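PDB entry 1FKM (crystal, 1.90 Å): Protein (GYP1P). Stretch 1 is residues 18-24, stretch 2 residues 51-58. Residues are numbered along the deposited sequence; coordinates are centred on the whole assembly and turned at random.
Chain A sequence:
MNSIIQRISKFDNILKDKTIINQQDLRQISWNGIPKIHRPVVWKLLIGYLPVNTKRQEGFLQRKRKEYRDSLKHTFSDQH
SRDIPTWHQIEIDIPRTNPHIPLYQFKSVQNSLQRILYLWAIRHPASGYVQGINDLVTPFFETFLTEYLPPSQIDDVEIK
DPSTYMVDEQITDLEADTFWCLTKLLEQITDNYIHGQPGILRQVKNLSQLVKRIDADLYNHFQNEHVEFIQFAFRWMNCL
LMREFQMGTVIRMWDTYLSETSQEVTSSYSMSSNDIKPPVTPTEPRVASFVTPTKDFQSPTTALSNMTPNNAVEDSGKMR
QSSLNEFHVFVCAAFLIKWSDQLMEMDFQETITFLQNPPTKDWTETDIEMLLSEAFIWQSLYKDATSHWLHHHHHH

Stretch 1 18-24: KTIINQQ
Stretch 2 (51-58) PVNTKRQE

Two irregular segments, each leading into a helix, are joined by a single antiparallel beta bridge between I20 and N53, reinforced by a threonine hydroxyl and flanked by aliphatic side chains. The chains run in opposite directions: T19 lies across from T54 (CA to CA 5.5 Å), I20 from N53 (4.4 Å) and I21 from V52 (5.0 Å). Near I20 and I21 the backbone is extended, with phi/psi of -112/111° and -67/132°; N53 is similar at -81/105°, whereas V52 (-70/-24°) and T54 (-55/-31°) are folded. T19 has the unusual positive phi of 69° with psi -69°, and I20 N donates across it to K18 O at 2.7 Å, closing a tight gamma turn.

Two backbone hydrogen bonds frame the bridge. I21 N donates to V52 O at 2.9 Å and is nearly straight (167°); T54 N donates to T19 O at 2.9 Å (156°). T54, its CA-to-CB bond pointing toward the first stretch, takes chi1 p, and OG1 donates to the same T19 O at 2.8 Å. Threonine suits this place because its short side chain sets a second donor beside its own amide, while the CG2 methyl lies 4.2 Å from I21 CG1. Between the framing bonds, I20 CA approaches V52 O at 3.6 Å in a CA-H...O contact.

The apolar contacts centre on V52, whose beta-branched side chain (chi1 m) meets both isoleucines: its CG2 is 4.3 Å from I20 CG2, and its CB is 4.3 Å from I21 CB. Both isoleucines adopt m,t rotamers, but I20 is exposed and I21 buried, where its aliphatic side chain leaves no polar group unpaired against V52, T54 and Q57. I21 CD1 reaches to 4.3 Å from Q57 NE2, an amide that donates to P51 O at 3.0 Å and so ties Q57, which is in the helix, back to the preceding segment. Q23 (t,p) brings OE1 to 4.4 Å from V52 CG1; this oxygen is buried without a polar partner, although Q23 NE2 is bonded elsewhere in the structure.

At the exposed end, K55 (chi1 m, chi2 116°, chi3 p, chi4 t) brings CD to 3.3 Å from T19 CG2, unusually tight for two carbons, with T19 at chi1 m. N53, at chi1 t, shapes the turn from within: OD1 accepts from K55 N at 3.0 Å, and N53 O from R56 N at 2.9 Å. N22 (chi1 t), its CA-to-CB bond pointing away, suits the N-cap because its short polar side chain caps a backbone N just past the stretch. Altogether, 393 Å² is buried, summed over both stretches.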

# COMPACT_ATOMS: atom_id res chain seq x y z
N LYS A 18 -28.15 -1.24 5.75
CA LYS A 18 -27.88 -0.83 7.13
C LYS A 18 -27.91 0.70 7.28
O LYS A 18 -27.89 1.22 8.40
CB LYS A 18 -26.51 -1.38 7.56
CG LYS A 18 -26.36 -1.68 9.05
CD LYS A 18 -26.36 -0.42 9.91
CE LYS A 18 -26.13 -0.74 11.38
NZ LYS A 18 -24.78 -1.34 11.60
N THR A 19 -27.97 1.40 6.16
CA THR A 19 -27.99 2.86 6.12
C THR A 19 -26.65 3.45 6.55
O THR A 19 -25.94 4.04 5.73
CB THR A 19 -29.11 3.44 7.02
OG1 THR A 19 -30.37 2.89 6.62
CG2 THR A 19 -29.17 4.95 6.87
N ILE A 20 -26.30 3.31 7.83
CA ILE A 20 -25.02 3.82 8.33
C ILE A 20 -24.15 2.63 8.70
O ILE A 20 -24.43 1.92 9.67
CB ILE A 20 -25.20 4.71 9.57
CG1 ILE A 20 -26.12 5.89 9.25
CG2 ILE A 20 -23.84 5.23 10.03
CD1 ILE A 20 -26.37 6.82 10.42
N ILE A 21 -23.08 2.42 7.94
CA ILE A 21 -22.18 1.30 8.18
C ILE A 21 -21.41 1.45 9.49
O ILE A 21 -20.84 2.51 9.76
CB ILE A 21 -21.19 1.14 7.01
CG1 ILE A 21 -21.98 0.88 5.72
CG2 ILE A 21 -20.23 -0.02 7.27
CD1 ILE A 21 -21.14 0.82 4.47
N ASN A 22 -21.40 0.39 10.30
CA ASN A 22 -20.69 0.40 11.58
C ASN A 22 -19.19 0.16 11.40
O ASN A 22 -18.75 -0.99 11.27
CB ASN A 22 -21.28 -0.66 12.51
CG ASN A 22 -20.67 -0.62 13.89
OD1 ASN A 22 -19.46 -0.74 14.05
ND2 ASN A 22 -21.51 -0.45 14.90
N GLN A 23 -18.42 1.24 11.42
CA GLN A 23 -16.97 1.21 11.25
C GLN A 23 -16.28 0.23 12.21
O GLN A 23 -15.34 -0.47 11.83
CB GLN A 23 -16.40 2.61 11.47
CG GLN A 23 -14.92 2.77 11.12
CD GLN A 23 -14.68 2.83 9.62
OE1 GLN A 23 -15.06 1.93 8.88
NE2 GLN A 23 -14.03 3.90 9.17
N GLN A 24 -16.75 0.19 13.46
CA GLN A 24 -16.18 -0.70 14.46
C GLN A 24 -16.31 -2.16 14.05
O GLN A 24 -15.32 -2.91 14.06
CB GLN A 24 -16.88 -0.52 15.81
CG GLN A 24 -16.48 0.74 16.57
CD GLN A 24 -17.02 0.74 17.99
OE1 GLN A 24 -16.75 -0.18 18.76
NE2 GLN A 24 -17.78 1.77 18.34
N PRO A 51 -17.87 7.62 2.54
CA PRO A 51 -18.56 7.89 3.81
C PRO A 51 -19.35 6.68 4.30
O PRO A 51 -19.90 5.92 3.50
CB PRO A 51 -19.46 9.09 3.47
CG PRO A 51 -19.70 8.95 2.00
CD PRO A 51 -18.35 8.51 1.47
N VAL A 52 -19.39 6.48 5.61
CA VAL A 52 -20.12 5.34 6.17
C VAL A 52 -21.64 5.49 6.01
O VAL A 52 -22.36 4.50 6.01
CB VAL A 52 -19.78 5.11 7.65
CG1 VAL A 52 -18.32 4.67 7.77
CG2 VAL A 52 -20.02 6.39 8.46
N ASN A 53 -22.12 6.72 5.88
CA ASN A 53 -23.55 6.96 5.68
C ASN A 53 -23.80 6.71 4.19
O ASN A 53 -23.44 7.54 3.36
CB ASN A 53 -23.91 8.40 6.02
CG ASN A 53 -25.41 8.66 5.95
OD1 ASN A 53 -26.12 8.02 5.17
ND2 ASN A 53 -25.89 9.60 6.75
N THR A 54 -24.41 5.58 3.87
CA THR A 54 -24.67 5.21 2.48
C THR A 54 -25.44 6.25 1.67
O THR A 54 -25.24 6.38 0.46
CB THR A 54 -25.42 3.86 2.39
OG1 THR A 54 -26.68 3.96 3.06
CG2 THR A 54 -24.59 2.75 3.02
N LYS A 55 -26.30 7.01 2.34
CA LYS A 55 -27.09 8.03 1.65
C LYS A 55 -26.23 9.19 1.14
O LYS A 55 -26.69 9.97 0.31
CB LYS A 55 -28.17 8.59 2.58
CG LYS A 55 -29.17 7.55 3.06
CD LYS A 55 -29.08 7.37 4.57
CE LYS A 55 -29.39 8.67 5.31
NZ LYS A 55 -29.21 8.51 6.77
N ARG A 56 -25.00 9.30 1.63
CA ARG A 56 -24.10 10.37 1.22
C ARG A 56 -23.03 9.94 0.22
O ARG A 56 -22.27 10.78 -0.28
CB ARG A 56 -23.42 10.98 2.45
CG ARG A 56 -24.37 11.63 3.42
CD ARG A 56 -23.64 12.26 4.60
NE ARG A 56 -24.56 13.03 5.43
CZ ARG A 56 -24.20 13.74 6.49
NH1 ARG A 56 -22.93 13.78 6.87
NH2 ARG A 56 -25.12 14.41 7.18
N GLN A 57 -22.97 8.65 -0.07
CA GLN A 57 -21.95 8.12 -0.97
C GLN A 57 -22.04 8.58 -2.42
O GLN A 57 -21.04 9.02 -3.00
CB GLN A 57 -21.95 6.59 -0.92
CG GLN A 57 -21.72 6.03 0.47
CD GLN A 57 -21.60 4.51 0.47
OE1 GLN A 57 -22.03 3.85 -0.47
NE2 GLN A 57 -21.03 3.97 1.53
N GLU A 58 -23.22 8.49 -3.02
CA GLU A 58 -23.39 8.89 -4.41
C GLU A 58 -22.91 10.31 -4.66
O GLU A 58 -22.13 10.56 -5.58
CB GLU A 58 -24.86 8.79 -4.83
CG GLU A 58 -25.09 9.21 -6.28
CD GLU A 58 -26.54 9.42 -6.61
OE1 GLU A 58 -27.17 10.32 -6.00
OE2 GLU A 58 -27.07 8.70 -7.49